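Local coordinates for putative phosphomannomutase (Thermus thermophilus, PDB 1TUO), which probably interconverts sugar phosphates as a magnesium-dependent mutase of the phosphohexose mutase family, possibly acting on pentose phosphates, at residues Phe176-Gly189 against Glu239-Ala252. Numbering follows the deposited sequence.
Sequences FSGVLYHDSMGGAG and ETPPSFAVATDGDA
His182 holds its CG trans to the backbone N (chi1 179°), and this sets the imidazole, on the face it shares with Leu180 and Phe244, with its edge toward Thr248. The two side chains cross at about a right angle. There NE2 meets Thr248 OG1 at 3.0 Å, in the plane of the ring; either group could be the donor. The Thr248 hydroxyl sits between its own N and carbonyl carbon (chi1 50°). Thr248 OG1 is also hydrogen-bonded to a water (2.7 Å). That water accepts from Gly189 N. Ser184 O and Asp249 O lie within its hydrogen-bonding reach, though it may not serve all its acceptors at once. It thus lies between the two loops just past the strands. Leu180 CD1 sits over one face of the Phe244 ring, 3.9 Å from its centroid, a CH-pi contact. Phe176 CE1 approaches the edge of that ring. Helix 348-362 packs against Phe176 and Val246 here. Strands 180-183 and 244-248 are parallel neighbours in the mixed sheet of alpha/beta/alpha domain II, with strand 206-209 on the other side of 180-183. Tyr181 is gripped through its backbone: its N donates to Phe244 O (2.9 Å, nearly straight at 177°), and its O accepts from Val246 N (2.8 Å). Asp183 N and O repeat the pattern with Val246 O and Thr248 N. Tyr181 and Asp183 point to the opposite face, where Tyr181 CB packs on Ala245 CB at 3.5 Å and helix 230-236 lies over Tyr181 and Ala245. The Tyr181 hydroxyl donates to Glu239 OE2 (2.8 Å) from above the carboxylate plane. Asp183 OD2 accepts from Met185 N in an Asx turn, while OD1 forms a salt bridge with Arg210 and a hydrogen bond with Thr232. Beyond the strands, Ala188 N donates to Gly250 O at 2.9 Å.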
loop_
_atom_site.group_PDB
_atom_site.type_symbol
_atom_site.label_atom_id
_atom_site.label_comp_id
_atom_site.label_asym_id
_atom_site.label_seq_id
_atom_site.Cartn_x
_atom_site.Cartn_y
_atom_site.Cartn_z
ATOM N N PHE A 176 13.175 -21.514 3.034
ATOM C CA PHE A 176 13.276 -20.569 4.144
ATOM C C PHE A 176 13.553 -21.339 5.428
ATOM O O PHE A 176 12.831 -22.275 5.768
ATOM C CB PHE A 176 11.985 -19.754 4.293
ATOM C CG PHE A 176 12.057 -18.703 5.366
ATOM C CD1 PHE A 176 12.998 -17.678 5.292
ATOM C CD2 PHE A 176 11.197 -18.744 6.459
ATOM C CE1 PHE A 176 13.084 -16.709 6.296
ATOM C CE2 PHE A 176 11.275 -17.780 7.470
ATOM C CZ PHE A 176 12.221 -16.763 7.385
ATOM N N SER A 177 14.596 -20.932 6.145
ATOM C CA SER A 177 14.999 -21.614 7.370
ATOM C C SER A 177 14.664 -20.896 8.673
ATOM O O SER A 177 15.079 -21.329 9.748
ATOM C CB SER A 177 16.505 -21.892 7.320
ATOM O OG SER A 177 17.238 -20.695 7.109
ATOM N N GLY A 178 13.912 -19.806 8.591
ATOM C CA GLY A 178 13.567 -19.088 9.804
ATOM C C GLY A 178 12.092 -19.142 10.144
ATOM O O GLY A 178 11.370 -20.062 9.746
ATOM N N VAL A 179 11.649 -18.145 10.896
ATOM C CA VAL A 179 10.256 -18.028 11.293
ATOM C C VAL A 179 9.778 -16.664 10.822
ATOM O O VAL A 179 10.525 -15.688 10.881
ATOM C CB VAL A 179 10.093 -18.105 12.826
ATOM C CG1 VAL A 179 10.997 -17.094 13.493
ATOM C CG2 VAL A 179 8.651 -17.835 13.211
ATOM N N LEU A 180 8.547 -16.602 10.334
ATOM C CA LEU A 180 8.001 -15.333 9.885
ATOM C C LEU A 180 6.981 -14.832 10.900
ATOM O O LEU A 180 6.018 -15.526 11.223
ATOM C CB LEU A 180 7.330 -15.481 8.515
ATOM C CG LEU A 180 6.686 -14.205 7.949
ATOM C CD1 LEU A 180 7.747 -13.144 7.710
ATOM C CD2 LEU A 180 5.958 -14.522 6.653
ATOM N N TYR A 181 7.219 -13.638 11.428
ATOM C CA TYR A 181 6.289 -13.042 12.368
ATOM C C TYR A 181 5.402 -12.143 11.523
ATOM O O TYR A 181 5.899 -11.425 10.647
ATOM C CB TYR A 181 7.024 -12.205 13.421
ATOM C CG TYR A 181 7.804 -13.029 14.421
ATOM C CD1 TYR A 181 9.071 -13.519 14.115
ATOM C CD2 TYR A 181 7.264 -13.329 15.670
ATOM C CE1 TYR A 181 9.786 -14.293 15.034
ATOM C CE2 TYR A 181 7.966 -14.102 16.597
ATOM C CZ TYR A 181 9.227 -14.579 16.271
ATOM O OH TYR A 181 9.930 -15.336 17.189
ATOM N N HIS A 182 4.096 -12.214 11.758
ATOM C CA HIS A 182 3.156 -11.386 11.017
ATOM C C HIS A 182 2.294 -10.577 11.966
ATOM O O HIS A 182 1.386 -11.110 12.608
ATOM C CB HIS A 182 2.236 -12.230 10.132
ATOM C CG HIS A 182 1.236 -11.416 9.367
ATOM N ND1 HIS A 182 0.111 -11.964 8.789
ATOM C CD2 HIS A 182 1.196 -10.091 9.085
ATOM C CE1 HIS A 182 -0.580 -11.012 8.185
ATOM N NE2 HIS A 182 0.058 -9.866 8.349
ATOM N N ASP A 183 2.600 -9.288 12.037
ATOM C CA ASP A 183 1.869 -8.335 12.855
ATOM C C ASP A 183 0.784 -7.799 11.923
ATOM O O ASP A 183 1.087 -7.109 10.948
ATOM C CB ASP A 183 2.828 -7.221 13.277
ATOM C CG ASP A 183 2.162 -6.128 14.080
ATOM O OD1 ASP A 183 2.893 -5.190 14.462
ATOM O OD2 ASP A 183 0.935 -6.193 14.332
ATOM N N SER A 184 -0.469 -8.155 12.204
ATOM C CA SER A 184 -1.598 -7.712 11.387
ATOM C C SER A 184 -2.141 -6.364 11.846
ATOM O O SER A 184 -2.970 -5.759 11.166
ATOM C CB SER A 184 -2.717 -8.759 11.422
ATOM O OG SER A 184 -2.341 -9.923 10.707
ATOM N N MET A 185 -1.658 -5.901 12.996
ATOM C CA MET A 185 -2.063 -4.621 13.575
ATOM C C MET A 185 -3.571 -4.516 13.807
ATOM O O MET A 185 -4.110 -3.415 13.906
ATOM C CB MET A 185 -1.592 -3.459 12.681
ATOM C CG MET A 185 -0.096 -3.470 12.369
ATOM S SD MET A 185 0.487 -2.000 11.481
ATOM C CE MET A 185 0.884 -0.893 12.880
ATOM N N GLY A 186 -4.234 -5.665 13.917
ATOM C CA GLY A 186 -5.674 -5.690 14.119
ATOM C C GLY A 186 -6.400 -5.396 12.820
ATOM O O GLY A 186 -7.620 -5.188 12.798
ATOM N N GLY A 187 -5.629 -5.394 11.736
ATOM C CA GLY A 187 -6.162 -5.104 10.416
ATOM C C GLY A 187 -6.578 -6.316 9.606
ATOM O O GLY A 187 -6.527 -7.455 10.071
ATOM N N ALA A 188 -6.954 -6.056 8.358
ATOM C CA ALA A 188 -7.461 -7.082 7.449
ATOM C C ALA A 188 -6.477 -8.090 6.862
ATOM O O ALA A 188 -6.890 -9.021 6.174
ATOM C CB ALA A 188 -8.229 -6.410 6.326
ATOM N N GLY A 189 -5.187 -7.917 7.116
ATOM C CA GLY A 189 -4.233 -8.883 6.593
ATOM C C GLY A 189 -4.159 -10.133 7.463
ATOM O O GLY A 189 -3.497 -11.106 7.104
ATOM N N GLU A 239 15.494 -12.086 18.634
ATOM C CA GLU A 239 15.476 -13.016 17.512
ATOM C C GLU A 239 16.792 -13.009 16.753
ATOM O O GLU A 239 17.653 -12.162 16.985
ATOM C CB GLU A 239 14.338 -12.672 16.547
ATOM C CG GLU A 239 13.051 -13.417 16.822
ATOM C CD GLU A 239 13.251 -14.919 16.818
ATOM O OE1 GLU A 239 13.986 -15.418 15.937
ATOM O OE2 GLU A 239 12.672 -15.598 17.691
ATOM N N THR A 240 16.940 -13.965 15.844
ATOM C CA THR A 240 18.145 -14.081 15.036
ATOM C C THR A 240 17.795 -14.397 13.588
ATOM O O THR A 240 16.782 -15.043 13.311
ATOM C CB THR A 240 19.067 -15.193 15.568
ATOM O OG1 THR A 240 18.370 -16.443 15.538
ATOM C CG2 THR A 240 19.497 -14.890 16.999
ATOM N N PRO A 241 18.632 -13.938 12.644
ATOM C CA PRO A 241 18.438 -14.159 11.210
ATOM C C PRO A 241 18.295 -15.647 10.901
ATOM O O PRO A 241 18.837 -16.491 11.614
ATOM C CB PRO A 241 19.703 -13.564 10.598
ATOM C CG PRO A 241 20.039 -12.454 11.545
ATOM C CD PRO A 241 19.824 -13.107 12.887
ATOM N N PRO A 242 17.586 -15.988 9.815
ATOM C CA PRO A 242 16.931 -15.068 8.883
ATOM C C PRO A 242 15.485 -14.729 9.247
ATOM O O PRO A 242 14.721 -14.276 8.399
ATOM C CB PRO A 242 17.020 -15.817 7.566
ATOM C CG PRO A 242 16.756 -17.225 8.010
ATOM C CD PRO A 242 17.602 -17.358 9.265
ATOM N N SER A 243 15.105 -14.957 10.496
ATOM C CA SER A 243 13.744 -14.659 10.927
ATOM C C SER A 243 13.482 -13.161 10.895
ATOM O O SER A 243 14.388 -12.357 11.116
ATOM C CB SER A 243 13.506 -15.188 12.342
ATOM O OG SER A 243 13.595 -16.602 12.368
ATOM N N PHE A 244 12.239 -12.788 10.609
ATOM C CA PHE A 244 11.879 -11.384 10.571
ATOM C C PHE A 244 10.376 -11.214 10.662
ATOM O O PHE A 244 9.617 -12.179 10.583
ATOM C CB PHE A 244 12.421 -10.711 9.300
ATOM C CG PHE A 244 11.786 -11.187 8.021
ATOM C CD1 PHE A 244 10.805 -10.425 7.387
ATOM C CD2 PHE A 244 12.195 -12.375 7.425
ATOM C CE1 PHE A 244 10.246 -10.835 6.178
ATOM C CE2 PHE A 244 11.641 -12.795 6.219
ATOM C CZ PHE A 244 10.666 -12.026 5.591
ATOM N N ALA A 245 9.948 -9.977 10.845
ATOM C CA ALA A 245 8.528 -9.710 10.952
ATOM C C ALA A 245 8.041 -8.803 9.844
ATOM O O ALA A 245 8.760 -7.908 9.414
ATOM C CB ALA A 245 8.223 -9.066 12.299
ATOM N N VAL A 246 6.827 -9.068 9.369
ATOM C CA VAL A 246 6.201 -8.201 8.382
ATOM C C VAL A 246 4.982 -7.662 9.105
ATOM O O VAL A 246 4.289 -8.406 9.800
ATOM C CB VAL A 246 5.740 -8.945 7.104
ATOM C CG1 VAL A 246 6.945 -9.294 6.254
ATOM C CG2 VAL A 246 4.950 -10.189 7.461
ATOM N N ALA A 247 4.749 -6.363 8.979
ATOM C CA ALA A 247 3.597 -5.736 9.615
ATOM C C ALA A 247 2.756 -5.165 8.493
ATOM O O ALA A 247 3.202 -4.271 7.776
ATOM C CB ALA A 247 4.052 -4.619 10.552
ATOM N N THR A 248 1.558 -5.701 8.312
ATOM C CA THR A 248 0.691 -5.198 7.255
ATOM C C THR A 248 -0.202 -4.103 7.837
ATOM O O THR A 248 -0.605 -4.178 9.000
ATOM C CB THR A 248 -0.171 -6.335 6.644
ATOM O OG1 THR A 248 -0.814 -7.081 7.686
ATOM C CG2 THR A 248 0.700 -7.272 5.823
ATOM N N ASP A 249 -0.486 -3.073 7.047
ATOM C CA ASP A 249 -1.327 -1.995 7.550
ATOM C C ASP A 249 -2.807 -2.375 7.596
ATOM O O ASP A 249 -3.175 -3.527 7.350
ATOM C CB ASP A 249 -1.122 -0.704 6.740
ATOM C CG ASP A 249 -1.786 -0.736 5.377
ATOM O OD1 ASP A 249 -2.057 0.367 4.858
ATOM O OD2 ASP A 249 -2.022 -1.832 4.818
ATOM N N GLY A 250 -3.646 -1.395 7.913
ATOM C CA GLY A 250 -5.074 -1.618 8.045
ATOM C C GLY A 250 -5.756 -2.486 7.008
ATOM O O GLY A 250 -6.512 -3.396 7.363
ATOM N N ASP A 251 -5.511 -2.202 5.732
ATOM C CA ASP A 251 -6.132 -2.969 4.652
ATOM C C ASP A 251 -5.115 -3.829 3.900
ATOM O O ASP A 251 -5.401 -4.394 2.835
ATOM C CB ASP A 251 -6.855 -2.007 3.691
ATOM C CG ASP A 251 -5.910 -1.028 3.009
ATOM O OD1 ASP A 251 -4.838 -0.715 3.579
ATOM O OD2 ASP A 251 -6.255 -0.549 1.907
ATOM N N ALA A 252 -3.931 -3.935 4.489
ATOM C CA ALA A 252 -2.834 -4.720 3.949
ATOM C C ALA A 252 -2.388 -4.373 2.533
ATOM O O ALA A 252 -1.999 -5.263 1.773
ATOM C CB ALA A 252 -3.160 -6.221 4.046
HETATM O O HOH W 1 -3.209 -6.086 8.409
#